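Local coordinates for pullulanase (Bacillus acidopullulyticus, PDB 2WAN), which hydrolyses the alpha-1,6-glucosidic linkages of pullulan and probably debranches related starch-derived glucans, at residues Gly713-Ile718 with Gln840-Leu845; Val678-Ile683 with Gln719-Ala724; Asn825-Phe830 with His862-Asn867; Pro427-Asp432 with Ala724-Ile729; Pro848-Ala853 with Tyr872-Thr877. One frame throughout, in Å; residues are numbered along the deposited sequence. Where two conformers were deposited one is given.

Interaction 1. Residues Gly713-Ile718 with Gln840-Leu845. With SO4 (sulfate ion), chain L.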
# COMPACT_ATOMS: atom_id res chain seq x y z
N GLY A 713 14.09 -2.07 -17.10
CA GLY A 713 13.32 -3.17 -16.50
C GLY A 713 14.06 -4.51 -16.51
O GLY A 713 13.96 -5.28 -15.55
N VAL A 714 14.79 -4.79 -17.59
CA VAL A 714 15.55 -6.05 -17.71
C VAL A 714 16.56 -6.19 -16.55
O VAL A 714 16.75 -7.28 -16.01
CB VAL A 714 16.29 -6.16 -19.09
CG1 VAL A 714 17.46 -7.14 -19.01
CG2 VAL A 714 15.32 -6.55 -20.21
N ILE A 715 17.19 -5.09 -16.15
CA ILE A 715 18.20 -5.16 -15.08
C ILE A 715 17.60 -5.05 -13.67
O ILE A 715 18.32 -4.76 -12.71
CB ILE A 715 19.36 -4.15 -15.29
CG1 ILE A 715 18.89 -2.70 -15.22
CG2 ILE A 715 20.08 -4.41 -16.63
CD1 ILE A 715 20.06 -1.69 -15.20
N GLY A 716 16.30 -5.31 -13.54
CA GLY A 716 15.64 -5.32 -12.23
C GLY A 716 15.55 -3.94 -11.62
O GLY A 716 15.56 -3.83 -10.39
N SER A 717 15.52 -2.91 -12.47
CA SER A 717 15.26 -1.52 -12.08
C SER A 717 16.31 -0.86 -11.18
O SER A 717 16.05 0.20 -10.59
CB SER A 717 13.87 -1.41 -11.46
OG SER A 717 12.90 -1.73 -12.44
N ILE A 718 17.49 -1.47 -11.11
CA ILE A 718 18.57 -1.04 -10.19
C ILE A 718 19.18 0.33 -10.54
O ILE A 718 19.89 0.93 -9.73
CB ILE A 718 19.67 -2.10 -10.07
CG1 ILE A 718 20.32 -2.36 -11.44
CG2 ILE A 718 19.11 -3.42 -9.42
CD1 ILE A 718 21.53 -3.34 -11.38
N GLN A 840 27.82 -7.23 -12.64
CA GLN A 840 28.92 -8.13 -12.97
C GLN A 840 28.60 -9.04 -14.15
O GLN A 840 29.47 -9.29 -15.01
CB GLN A 840 29.32 -8.97 -11.75
CG GLN A 840 30.40 -10.02 -12.00
CD GLN A 840 30.43 -11.12 -10.94
OE1 GLN A 840 30.29 -10.84 -9.74
NE2 GLN A 840 30.60 -12.37 -11.37
N ASN A 841 27.36 -9.54 -14.21
CA ASN A 841 27.06 -10.68 -15.09
C ASN A 841 26.18 -10.39 -16.30
O ASN A 841 26.12 -11.20 -17.23
CB ASN A 841 26.39 -11.83 -14.31
CG ASN A 841 27.28 -12.44 -13.26
OD1 ASN A 841 28.51 -12.53 -13.42
ND2 ASN A 841 26.65 -12.91 -12.17
N LEU A 842 25.49 -9.25 -16.30
CA LEU A 842 24.57 -8.94 -17.40
C LEU A 842 25.13 -7.81 -18.26
O LEU A 842 25.47 -6.72 -17.76
CB LEU A 842 23.17 -8.58 -16.87
CG LEU A 842 22.00 -8.39 -17.87
CD1 LEU A 842 20.63 -8.52 -17.15
CD2 LEU A 842 22.06 -7.05 -18.61
N THR A 843 25.23 -8.07 -19.56
CA THR A 843 25.71 -7.10 -20.53
C THR A 843 24.70 -7.00 -21.69
O THR A 843 24.28 -8.03 -22.21
CB THR A 843 27.10 -7.53 -21.06
OG1 THR A 843 28.01 -7.72 -19.96
CG2 THR A 843 27.68 -6.50 -22.03
N PHE A 844 24.36 -5.78 -22.10
CA PHE A 844 23.57 -5.62 -23.33
C PHE A 844 24.47 -5.75 -24.56
O PHE A 844 25.61 -5.26 -24.55
CB PHE A 844 22.83 -4.27 -23.30
CG PHE A 844 21.70 -4.24 -22.32
CD1 PHE A 844 20.51 -4.91 -22.61
CD2 PHE A 844 21.85 -3.61 -21.09
CE1 PHE A 844 19.46 -4.93 -21.71
CE2 PHE A 844 20.79 -3.61 -20.14
CZ PHE A 844 19.59 -4.27 -20.45
N LEU A 845 23.95 -6.43 -25.58
CA LEU A 845 24.67 -6.66 -26.83
C LEU A 845 24.14 -5.73 -27.90
O LEU A 845 22.93 -5.44 -27.96
CB LEU A 845 24.49 -8.11 -27.28
CG LEU A 845 24.91 -9.24 -26.32
CD1 LEU A 845 24.66 -10.63 -26.92
CD2 LEU A 845 26.38 -9.10 -25.92
S SO4 L . 27.86 -15.31 -9.10
O1 SO4 L . 27.50 -16.67 -8.68
O2 SO4 L . 27.72 -14.40 -7.95
O3 SO4 L . 27.00 -14.89 -10.19
O4 SO4 L . 29.25 -15.26 -9.56
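V714 meets L842 and F844 where a Schellman motif ends helix 707-714, with strand 842-844 of the C-terminal all-beta region lying against it. Its CG1, anti to the backbone N (chi1 158°), lies 3.9 Å from L842 CD1 and also touches F844 CZ; the valine and phenylalanine side chains run past one another, oppositely directed. I715, the first residue to leave the helix, adds its CG2 methyl, 3.7 Å from F844 CE2 and 3.8 Å from L842 CD2. Branched aliphatic side chains suit these buried places, each presenting one methyl to two partners. G716 then takes a positive phi of 68°, easy for glycine, and its N bonds to G713 O at 3.1 Å. An alanine in place of F844 would probably open a gap beside V714 CG1 and I715 CG2 and leave K711 without its cation-pi partner. Within 840-845, N841 ND2 donates to a sulfate oxygen, and L842 CD2 stands 4.0 Å above the F844 ring plane, offset toward the rim.

Interaction 2. Residues Val678-Ile683 with Gln719-Ala724. With ACT (acetate ion), chain Q.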
# COMPACT_ATOMS: atom_id res chain seq x y z
N VAL A 678 7.75 -3.07 -4.98
CA VAL A 678 6.68 -2.23 -5.52
C VAL A 678 6.34 -2.64 -6.95
O VAL A 678 7.22 -2.99 -7.72
CB VAL A 678 7.03 -0.71 -5.47
CG1 VAL A 678 7.15 -0.25 -4.03
CG2 VAL A 678 8.34 -0.40 -6.26
N PHE A 679 5.05 -2.60 -7.28
CA PHE A 679 4.62 -2.84 -8.65
C PHE A 679 5.27 -1.82 -9.56
O PHE A 679 5.26 -0.61 -9.28
CB PHE A 679 3.10 -2.76 -8.76
CG PHE A 679 2.42 -4.00 -8.31
CD1 PHE A 679 2.40 -5.12 -9.15
CD2 PHE A 679 1.82 -4.07 -7.06
CE1 PHE A 679 1.77 -6.33 -8.74
CE2 PHE A 679 1.18 -5.26 -6.65
CZ PHE A 679 1.15 -6.37 -7.50
N ASN A 680 5.85 -2.32 -10.64
CA ASN A 680 6.64 -1.51 -11.55
C ASN A 680 5.81 -1.01 -12.72
O ASN A 680 5.74 -1.64 -13.76
CB ASN A 680 7.87 -2.30 -12.01
CG ASN A 680 8.83 -1.47 -12.84
OD1 ASN A 680 8.50 -0.36 -13.25
ND2 ASN A 680 10.02 -2.02 -13.13
N ASP A 681 5.15 0.12 -12.53
CA ASP A 681 4.37 0.69 -13.62
C ASP A 681 5.25 1.24 -14.76
O ASP A 681 4.74 1.45 -15.87
CB ASP A 681 3.31 1.70 -13.14
CG ASP A 681 3.88 2.86 -12.31
OD1 ASP A 681 4.94 2.72 -11.68
OD2 ASP A 681 3.21 3.91 -12.29
N ASN A 682 6.54 1.46 -14.50
CA ASN A 682 7.44 1.89 -15.59
C ASN A 682 7.61 0.80 -16.66
O ASN A 682 7.47 1.07 -17.87
CB ASN A 682 8.82 2.33 -15.08
CG ASN A 682 8.77 3.60 -14.25
OD1 ASN A 682 7.75 4.31 -14.22
ND2 ASN A 682 9.88 3.91 -13.58
N ILE A 683 7.93 -0.42 -16.23
CA ILE A 683 8.06 -1.51 -17.21
C ILE A 683 6.68 -1.84 -17.86
O ILE A 683 6.61 -2.13 -19.06
CB ILE A 683 8.80 -2.75 -16.63
CG1 ILE A 683 9.36 -3.63 -17.77
CG2 ILE A 683 7.90 -3.53 -15.64
CD1 ILE A 683 10.01 -4.97 -17.27
N GLN A 719 18.88 0.82 -11.74
CA GLN A 719 19.30 2.17 -12.14
C GLN A 719 18.11 3.10 -12.29
O GLN A 719 18.25 4.22 -12.76
CB GLN A 719 20.09 2.13 -13.46
CG GLN A 719 21.41 1.41 -13.34
CD GLN A 719 22.18 1.39 -14.65
OE1 GLN A 719 23.20 0.71 -14.76
NE2 GLN A 719 21.70 2.13 -15.64
N ASP A 720 16.93 2.64 -11.86
CA ASP A 720 15.70 3.40 -12.02
C ASP A 720 15.19 3.75 -10.62
O ASP A 720 15.20 4.92 -10.24
CB ASP A 720 14.71 2.57 -12.88
CG ASP A 720 13.38 3.29 -13.15
OD1 ASP A 720 13.22 4.47 -12.76
OD2 ASP A 720 12.49 2.66 -13.76
N PHE A 721 14.77 2.75 -9.83
CA PHE A 721 14.21 3.03 -8.50
C PHE A 721 14.48 1.97 -7.42
O PHE A 721 13.99 2.11 -6.30
CB PHE A 721 12.69 3.30 -8.60
CG PHE A 721 11.91 2.13 -9.11
CD1 PHE A 721 11.48 1.13 -8.24
CD2 PHE A 721 11.64 2.01 -10.47
CE1 PHE A 721 10.76 0.01 -8.72
CE2 PHE A 721 10.94 0.91 -10.94
CZ PHE A 721 10.51 -0.10 -10.06
N THR A 722 15.25 0.93 -7.74
CA THR A 722 15.53 -0.12 -6.74
C THR A 722 16.97 -0.15 -6.28
O THR A 722 17.87 0.30 -6.99
CB THR A 722 15.18 -1.56 -7.23
OG1 THR A 722 16.09 -1.94 -8.27
CG2 THR A 722 13.74 -1.64 -7.72
N SER A 723 17.19 -0.69 -5.08
CA SER A 723 18.52 -1.02 -4.59
C SER A 723 18.87 -2.49 -4.78
O SER A 723 20.05 -2.88 -4.67
CB SER A 723 18.64 -0.66 -3.11
OG SER A 723 18.64 0.75 -2.97
N ALA A 724 17.84 -3.31 -5.03
CA ALA A 724 18.00 -4.74 -5.22
C ALA A 724 16.85 -5.22 -6.11
O ALA A 724 15.77 -4.62 -6.07
CB ALA A 724 17.95 -5.47 -3.86
C ACT Q . 20.75 2.99 -4.49
O ACT Q . 19.91 2.18 -4.93
OXT ACT Q . 20.29 3.93 -3.80
CH3 ACT Q . 22.21 2.87 -4.78
O HOH W 1 12.44 -0.00 -14.46
O HOH W 2 11.40 5.93 -11.28
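N680 and F721 are brought together by their first torsions: CG of N680 is anti to the backbone N (chi1 -174°), whereas CG of F721 lies between its backbone N and carbonyl carbon (chi1 62°). The amide carbon thereby reaches the edge of the ring, N680 CG to F721 CZ being 3.5 Å, with amide and ring planes almost perpendicular. From strand 677-679, V678 comes tip to tip with the same ring, its CG2 3.5 Å from F721 CE1; a small branched residue fits this buried spot in the wall of the alpha/beta barrel. N680 is also the N-cap of helix 681-688. Its OD1 accepts from I683 N at 3.0 Å, the donor standing above the carbonyl plane. An alanine here would probably leave I683 N without its capping acceptor and open a gap at the edge of the F721 ring where the amide now rests. Farther out, N682 ND2 gives D720 OD2 a nearly straight bond of 2.9 Å on the syn lone pair, the two flat groups almost coplanar. Water 1 donates to D720 OD2 at 2.8 Å, and water 2 to D720 OD1 at 2.8 Å. The aspartate's negative charge is thus met by an uncharged amide and water, consistent with a polar, solvent-facing rim beside the buried F721 ring.

Interaction 3. Residues Asn825-Phe830 with His862-Asn867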
# COMPACT_ATOMS: atom_id res chain seq x y z
N ASN A 825 12.41 -20.98 -13.84
CA ASN A 825 12.50 -21.77 -12.60
C ASN A 825 13.79 -22.59 -12.57
O ASN A 825 14.35 -22.83 -11.50
CB ASN A 825 11.31 -22.72 -12.41
CG ASN A 825 9.98 -22.00 -12.19
OD1 ASN A 825 9.91 -20.79 -11.93
ND2 ASN A 825 8.88 -22.78 -12.30
N GLN A 826 14.24 -23.02 -13.75
CA GLN A 826 15.40 -23.91 -13.88
C GLN A 826 16.73 -23.17 -13.94
O GLN A 826 17.79 -23.78 -13.74
CB GLN A 826 15.26 -24.77 -15.13
CG GLN A 826 14.24 -25.91 -15.00
CD GLN A 826 14.63 -26.92 -13.92
OE1 GLN A 826 13.77 -27.51 -13.25
NE2 GLN A 826 15.94 -27.13 -13.74
N HIS A 827 16.67 -21.86 -14.23
CA HIS A 827 17.87 -21.10 -14.54
C HIS A 827 18.02 -19.87 -13.69
O HIS A 827 17.46 -18.82 -14.01
CB HIS A 827 17.94 -20.79 -16.05
CG HIS A 827 18.25 -22.00 -16.84
ND1 HIS A 827 19.52 -22.54 -16.90
CD2 HIS A 827 17.44 -22.86 -17.51
CE1 HIS A 827 19.48 -23.66 -17.60
NE2 HIS A 827 18.23 -23.88 -17.98
N PRO A 828 18.79 -20.00 -12.58
CA PRO A 828 18.92 -18.91 -11.62
C PRO A 828 19.66 -17.65 -12.14
O PRO A 828 19.62 -16.61 -11.48
CB PRO A 828 19.64 -19.58 -10.42
CG PRO A 828 20.42 -20.72 -11.02
CD PRO A 828 19.51 -21.22 -12.16
N ALA A 829 20.28 -17.72 -13.33
CA ALA A 829 20.85 -16.52 -13.98
C ALA A 829 19.79 -15.45 -14.21
O ALA A 829 20.09 -14.26 -14.17
CB ALA A 829 21.49 -16.90 -15.31
N PHE A 830 18.55 -15.88 -14.44
CA PHE A 830 17.42 -14.97 -14.58
C PHE A 830 16.96 -14.34 -13.26
O PHE A 830 16.12 -13.43 -13.27
CB PHE A 830 16.22 -15.72 -15.20
CG PHE A 830 16.44 -16.14 -16.63
CD1 PHE A 830 16.47 -15.20 -17.66
CD2 PHE A 830 16.58 -17.49 -16.95
CE1 PHE A 830 16.66 -15.60 -18.99
CE2 PHE A 830 16.76 -17.91 -18.27
CZ PHE A 830 16.81 -16.96 -19.30
N HIS A 862 24.97 -19.20 -10.05
CA HIS A 862 25.02 -20.67 -10.02
C HIS A 862 24.14 -21.34 -11.08
O HIS A 862 23.63 -22.44 -10.87
CB HIS A 862 24.71 -21.21 -8.61
CG HIS A 862 25.78 -20.93 -7.60
ND1 HIS A 862 26.91 -20.21 -7.88
CD2 HIS A 862 25.85 -21.25 -6.28
CE1 HIS A 862 27.66 -20.12 -6.79
NE2 HIS A 862 27.04 -20.74 -5.81
N ASP A 863 23.98 -20.69 -12.22
CA ASP A 863 23.32 -21.35 -13.36
C ASP A 863 24.18 -22.47 -13.92
O ASP A 863 25.43 -22.38 -13.87
CB ASP A 863 23.03 -20.32 -14.47
CG ASP A 863 21.78 -20.68 -15.23
OD1 ASP A 863 21.85 -21.61 -16.07
OD2 ASP A 863 20.73 -20.06 -14.96
N THR A 864 23.55 -23.49 -14.48
CA THR A 864 24.26 -24.57 -15.14
C THR A 864 24.62 -24.23 -16.59
O THR A 864 25.32 -25.01 -17.27
CB THR A 864 23.49 -25.90 -15.10
OG1 THR A 864 22.19 -25.71 -15.66
CG2 THR A 864 23.35 -26.41 -13.65
N TRP A 865 24.14 -23.09 -17.07
CA TRP A 865 24.55 -22.62 -18.41
C TRP A 865 25.55 -21.46 -18.25
O TRP A 865 25.27 -20.48 -17.56
CB TRP A 865 23.33 -22.16 -19.23
CG TRP A 865 22.46 -23.29 -19.71
CD1 TRP A 865 22.76 -24.62 -19.76
CD2 TRP A 865 21.14 -23.15 -20.30
NE1 TRP A 865 21.69 -25.33 -20.31
CE2 TRP A 865 20.69 -24.45 -20.64
CE3 TRP A 865 20.30 -22.05 -20.52
CZ2 TRP A 865 19.44 -24.68 -21.23
CZ3 TRP A 865 19.04 -22.28 -21.10
CH2 TRP A 865 18.63 -23.58 -21.45
N LYS A 866 26.71 -21.58 -18.91
CA LYS A 866 27.77 -20.58 -18.79
C LYS A 866 27.32 -19.18 -19.24
O LYS A 866 27.45 -18.18 -18.50
CB LYS A 866 29.01 -21.01 -19.61
CG LYS A 866 30.16 -20.01 -19.51
CD LYS A 866 31.40 -20.51 -20.25
CE LYS A 866 32.59 -19.59 -19.98
NZ LYS A 866 33.82 -20.06 -20.71
N ASN A 867 26.83 -19.11 -20.48
CA ASN A 867 26.35 -17.87 -21.06
C ASN A 867 24.94 -18.10 -21.59
O ASN A 867 24.69 -19.13 -22.25
CB ASN A 867 27.27 -17.44 -22.22
CG ASN A 867 28.67 -17.08 -21.77
OD1 ASN A 867 28.86 -16.44 -20.72
ND2 ASN A 867 29.67 -17.49 -22.55
O HOH W 3 20.53 -24.11 -13.88
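P828 and D863 bring their CA atoms to 5.3 Å, where the chain leaves helix 811-826 and starts a 3-10 turn at P828. D863 opens an Asx turn in the loop between strands 852-856 and 868-873 of the all-beta region: its OD1 accepts from W865 N through the anti lone pair. The syn lone pair of that oxygen takes H827 ND1 at 2.6 Å, with the ring and carboxylate nearly coplanar. D863 OD2 receives A829 N at 2.9 Å, so three N-H groups grip the buried carboxylate and fix its rotation, a task suited to a short acid. Water 3 adds a bridge from Q826 O to T864 N. H827 NE2 is hydrogen-bonded to OE1 of E899, and two carboxylates around one imidazole would probably favour its positively charged form. The large flat surface of W865 suits it as a platform: the imidazole stacks face to face on its six-membered ring, centroids 3.8 Å apart and planes 27° from parallel, with H827 CE1 over the centre of that ring.

Interaction 4. Residues Pro427-Asp432 with Ala724-Ile729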
# COMPACT_ATOMS: atom_id res chain seq x y z
N PRO A 427 10.53 -18.83 -0.60
CA PRO A 427 11.85 -19.10 -1.16
C PRO A 427 12.95 -18.21 -0.56
O PRO A 427 12.66 -17.35 0.28
CB PRO A 427 11.66 -18.77 -2.64
CG PRO A 427 10.70 -17.64 -2.61
CD PRO A 427 9.71 -18.02 -1.52
N ALA A 428 14.19 -18.42 -1.00
CA ALA A 428 15.34 -17.68 -0.44
C ALA A 428 15.25 -16.17 -0.68
O ALA A 428 15.68 -15.38 0.16
CB ALA A 428 16.65 -18.24 -0.98
N ASN A 429 14.67 -15.78 -1.82
CA ASN A 429 14.61 -14.38 -2.20
C ASN A 429 13.33 -14.14 -3.00
O ASN A 429 12.89 -15.05 -3.70
CB ASN A 429 15.84 -14.01 -3.05
CG ASN A 429 15.98 -12.51 -3.22
OD1 ASN A 429 15.33 -11.89 -4.09
ND2 ASN A 429 16.81 -11.91 -2.37
N PRO A 430 12.74 -12.94 -2.90
CA PRO A 430 11.50 -12.70 -3.69
C PRO A 430 11.64 -12.93 -5.20
O PRO A 430 10.64 -13.29 -5.85
CB PRO A 430 11.18 -11.24 -3.40
CG PRO A 430 11.69 -11.07 -1.96
CD PRO A 430 12.96 -11.86 -1.91
N VAL A 431 12.85 -12.74 -5.75
CA VAL A 431 13.05 -12.95 -7.20
C VAL A 431 12.86 -14.41 -7.64
O VAL A 431 12.82 -14.69 -8.84
CB VAL A 431 14.43 -12.45 -7.73
CG1 VAL A 431 14.60 -10.93 -7.47
CG2 VAL A 431 15.62 -13.24 -7.16
N ASP A 432 12.72 -15.31 -6.66
CA ASP A 432 12.48 -16.72 -6.90
C ASP A 432 10.99 -17.06 -7.02
O ASP A 432 10.64 -18.23 -7.25
CB ASP A 432 13.10 -17.58 -5.78
CG ASP A 432 14.62 -17.43 -5.72
OD1 ASP A 432 15.24 -17.23 -6.78
OD2 ASP A 432 15.17 -17.50 -4.61
N ALA A 724 17.84 -3.31 -5.03
CA ALA A 724 18.00 -4.74 -5.22
C ALA A 724 16.85 -5.22 -6.11
O ALA A 724 15.77 -4.62 -6.07
CB ALA A 724 17.95 -5.47 -3.86
N PRO A 725 17.06 -6.26 -6.94
CA PRO A 725 15.99 -6.66 -7.86
C PRO A 725 14.72 -7.21 -7.18
O PRO A 725 13.64 -7.18 -7.77
CB PRO A 725 16.66 -7.74 -8.73
CG PRO A 725 17.78 -8.29 -7.86
CD PRO A 725 18.27 -7.10 -7.09
N SER A 726 14.85 -7.69 -5.94
CA SER A 726 13.68 -8.08 -5.14
C SER A 726 12.69 -6.94 -4.89
O SER A 726 11.55 -7.21 -4.49
CB SER A 726 14.13 -8.67 -3.80
OG SER A 726 14.91 -7.71 -3.10
N GLU A 727 13.10 -5.69 -5.11
CA GLU A 727 12.23 -4.53 -4.87
C GLU A 727 11.30 -4.15 -6.02
O GLU A 727 10.46 -3.26 -5.85
CB GLU A 727 13.08 -3.30 -4.47
CG GLU A 727 13.85 -3.58 -3.19
CD GLU A 727 14.83 -2.47 -2.84
OE1 GLU A 727 14.90 -1.47 -3.59
OE2 GLU A 727 15.52 -2.61 -1.81
N THR A 728 11.45 -4.82 -7.17
CA THR A 728 10.56 -4.56 -8.30
C THR A 728 9.70 -5.77 -8.62
O THR A 728 10.21 -6.88 -8.85
CB THR A 728 11.32 -4.06 -9.58
OG1 THR A 728 10.36 -3.86 -10.64
CG2 THR A 728 12.40 -5.08 -10.05
N ILE A 729 8.39 -5.53 -8.65
CA ILE A 729 7.42 -6.51 -9.15
C ILE A 729 7.11 -6.16 -10.61
O ILE A 729 6.39 -5.20 -10.90
CB ILE A 729 6.11 -6.53 -8.32
CG1 ILE A 729 6.41 -6.48 -6.81
CG2 ILE A 729 5.22 -7.77 -8.71
CD1 ILE A 729 7.27 -7.66 -6.27
O HOH W 4 17.02 -9.37 -4.76
O HOH W 5 17.02 -8.88 -1.75
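N429 OD1 faces S726 and is gripped by two donors. V431 N reaches it at 3.1 Å in a nearly straight bond, lying in the carbonyl plane on a lone pair, and water 4 donates to N429 OD1 at 3.1 Å. The same water accepts from S726 N at 3.0 Å, carrying the grip across to the other segment. Water 5 makes a second bridge: it accepts from N429 ND2 at 3.1 Å and is hydrogen-bonded to S726 OG at 2.8 Å. An asparagine suits the place because its amide offers an acceptor and a donor to the two waters together. The bond to V431 N closes an Asx turn that leads into the 3-10 segment 430-432, while 725-727 is likewise 3-10. These two short turns precede barrel strands 435-438 and 728-730, and P430 also packs on V647 and V773 of two further barrel strands. Between the turns the packing is close: N429 OD1 comes within 3.4 Å of the S726 CB methylene, and P430 CG within 3.9 Å of S726 CB. Serine is small enough to let the two backbones draw together there. V431 CG1, anti to its carbonyl carbon, lies 4.0 Å from P725 CB.

Interaction 5. Residues Pro848-Ala853 with Tyr872-Thr877. With SO4 (sulfate ion), chain M.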
# COMPACT_ATOMS: atom_id res chain seq x y z
N PRO A 848 19.88 -4.68 -33.69
CA PRO A 848 19.20 -3.74 -34.59
C PRO A 848 18.23 -2.79 -33.90
O PRO A 848 17.83 -3.00 -32.74
CB PRO A 848 18.45 -4.67 -35.56
CG PRO A 848 19.26 -5.91 -35.57
CD PRO A 848 19.71 -6.07 -34.13
N THR A 849 17.88 -1.72 -34.61
CA THR A 849 16.91 -0.75 -34.12
C THR A 849 15.65 -1.40 -33.56
O THR A 849 15.07 -2.31 -34.17
CB THR A 849 16.50 0.20 -35.26
OG1 THR A 849 17.69 0.80 -35.77
CG2 THR A 849 15.58 1.30 -34.73
N ASN A 850 15.24 -0.91 -32.39
CA ASN A 850 14.03 -1.37 -31.73
C ASN A 850 14.08 -2.85 -31.37
O ASN A 850 13.09 -3.57 -31.50
CB ASN A 850 12.76 -1.04 -32.52
CG ASN A 850 11.54 -1.04 -31.64
OD1 ASN A 850 11.60 -0.60 -30.49
ND2 ASN A 850 10.43 -1.58 -32.13
N THR A 851 15.24 -3.31 -30.93
CA THR A 851 15.35 -4.66 -30.35
C THR A 851 16.20 -4.52 -29.11
O THR A 851 16.93 -3.54 -28.96
CB THR A 851 16.01 -5.70 -31.32
OG1 THR A 851 17.38 -5.32 -31.57
CG2 THR A 851 15.24 -5.82 -32.66
N VAL A 852 16.06 -5.49 -28.19
CA VAL A 852 16.84 -5.52 -26.95
C VAL A 852 17.46 -6.91 -26.86
O VAL A 852 16.75 -7.93 -26.91
CB VAL A 852 15.95 -5.25 -25.70
CG1 VAL A 852 16.74 -5.48 -24.40
CG2 VAL A 852 15.45 -3.81 -25.71
N ALA A 853 18.79 -6.95 -26.72
CA ALA A 853 19.53 -8.21 -26.59
C ALA A 853 20.51 -8.13 -25.44
O ALA A 853 21.20 -7.13 -25.30
CB ALA A 853 20.29 -8.53 -27.88
N TYR A 872 14.74 -9.78 -27.56
CA TYR A 872 13.34 -9.48 -27.85
C TYR A 872 13.27 -8.78 -29.19
O TYR A 872 13.93 -7.75 -29.38
CB TYR A 872 12.73 -8.56 -26.79
CG TYR A 872 12.99 -8.96 -25.35
CD1 TYR A 872 12.65 -10.22 -24.87
CD2 TYR A 872 13.55 -8.04 -24.47
CE1 TYR A 872 12.89 -10.56 -23.52
CE2 TYR A 872 13.80 -8.38 -23.14
CZ TYR A 872 13.47 -9.64 -22.68
OH TYR A 872 13.72 -9.94 -21.36
N ASN A 873 12.50 -9.34 -30.12
CA ASN A 873 12.25 -8.71 -31.42
C ASN A 873 10.76 -8.41 -31.63
O ASN A 873 10.03 -9.28 -32.11
CB ASN A 873 12.74 -9.58 -32.58
CG ASN A 873 12.43 -8.94 -33.93
OD1 ASN A 873 12.31 -7.72 -34.00
ND2 ASN A 873 12.26 -9.74 -34.96
N PRO A 874 10.32 -7.18 -31.31
CA PRO A 874 8.91 -6.81 -31.46
C PRO A 874 8.51 -6.44 -32.89
O PRO A 874 7.33 -6.24 -33.17
CB PRO A 874 8.78 -5.57 -30.58
CG PRO A 874 10.15 -4.96 -30.60
CD PRO A 874 11.09 -6.13 -30.61
N ASN A 875 9.49 -6.36 -33.77
CA ASN A 875 9.26 -5.88 -35.13
C ASN A 875 8.60 -6.91 -36.03
O ASN A 875 8.66 -8.12 -35.78
CB ASN A 875 10.58 -5.41 -35.73
CG ASN A 875 11.23 -4.37 -34.87
OD1 ASN A 875 10.72 -3.25 -34.76
ND2 ASN A 875 12.34 -4.73 -34.22
N LYS A 876 7.95 -6.43 -37.09
CA LYS A 876 7.22 -7.31 -37.98
C LYS A 876 8.08 -8.04 -39.02
O LYS A 876 7.57 -8.85 -39.80
CB LYS A 876 6.07 -6.54 -38.64
CG LYS A 876 4.85 -6.49 -37.73
CD LYS A 876 3.73 -5.70 -38.34
CE LYS A 876 2.53 -5.66 -37.41
NZ LYS A 876 1.49 -4.73 -37.94
N THR A 877 9.39 -7.78 -39.02
CA THR A 877 10.31 -8.55 -39.84
C THR A 877 11.35 -9.21 -38.96
O THR A 877 11.59 -8.74 -37.84
CB THR A 877 11.01 -7.69 -40.91
OG1 THR A 877 11.74 -6.64 -40.28
CG2 THR A 877 9.99 -7.06 -41.86
S SO4 M . 16.96 1.74 -30.50
O1 SO4 M . 17.06 0.30 -30.76
O2 SO4 M . 15.59 2.19 -30.71
O3 SO4 M . 17.36 2.02 -29.12
O4 SO4 M . 17.86 2.45 -31.40
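V852 and Y872 form an antiparallel hydrogen-bonded pair. Y872 N donates to V852 O at 2.8 Å, nearly along the C=O axis, while the return bond from V852 N to Y872 O is weak at 3.3 Å. Side-chain amides continue the grip beyond this pair. N850 ND2 gives N875 OD1 a bond of 3.1 Å, and N875 ND2 answers to N850 O at 3.1 Å from above the carbonyl plane, so one bond joins the two amides and the other ties N875 to the backbone of N850. N875 ND2 also reaches N873 OD1 at 3.0 Å, and that oxygen accepts from N875 N as well, closing an Asx turn. The whole belongs to the beta hairpin of strands 852-856 and 868-873 in the all-beta region, entered by a type II turn from P848 to T851. N850 takes the positive-phi position of the turn (phi 62°), which asparagine tolerates better than most residues, and its N donates to an oxygen of a sulfate ion. T851 OG1 steadies the turn by donating to P848 O at 2.6 Å. The remaining contacts are van der Waals packing. V852 and Y872 run alongside each other in one direction, with V852 CB 3.9 Å from Y872 CD2; helix 707-714 packs on them, and Y872 OH is hydrogen-bonded to OG1 of T769. The P874 ring packs against N850, its CD 3.4 Å from N850 O.

In the fold
From the N terminus, 427-432 opens interaction 4, whose partner 724-729 closes the longest loop, 292 residues apart, and joins the approaches to two barrel strands. Interaction 2 opens and closes within that span and shares A724 with it; strands 677-679 and 728-730 are barrel neighbours. Interaction 1 begins inside both at 713-718 and crosses them, closing at 840-845 and tying helix 707-714 to the all-beta region. Interaction 3 crosses interaction 1 and ties the end of helix 811-826 to the loop before strand 868-873. Interaction 5 follows interaction 1 in series, crosses interaction 3 and closes the hairpin of strands 852-856 and 868-873; strand 842-844 of interaction 1 pairs with 852-856.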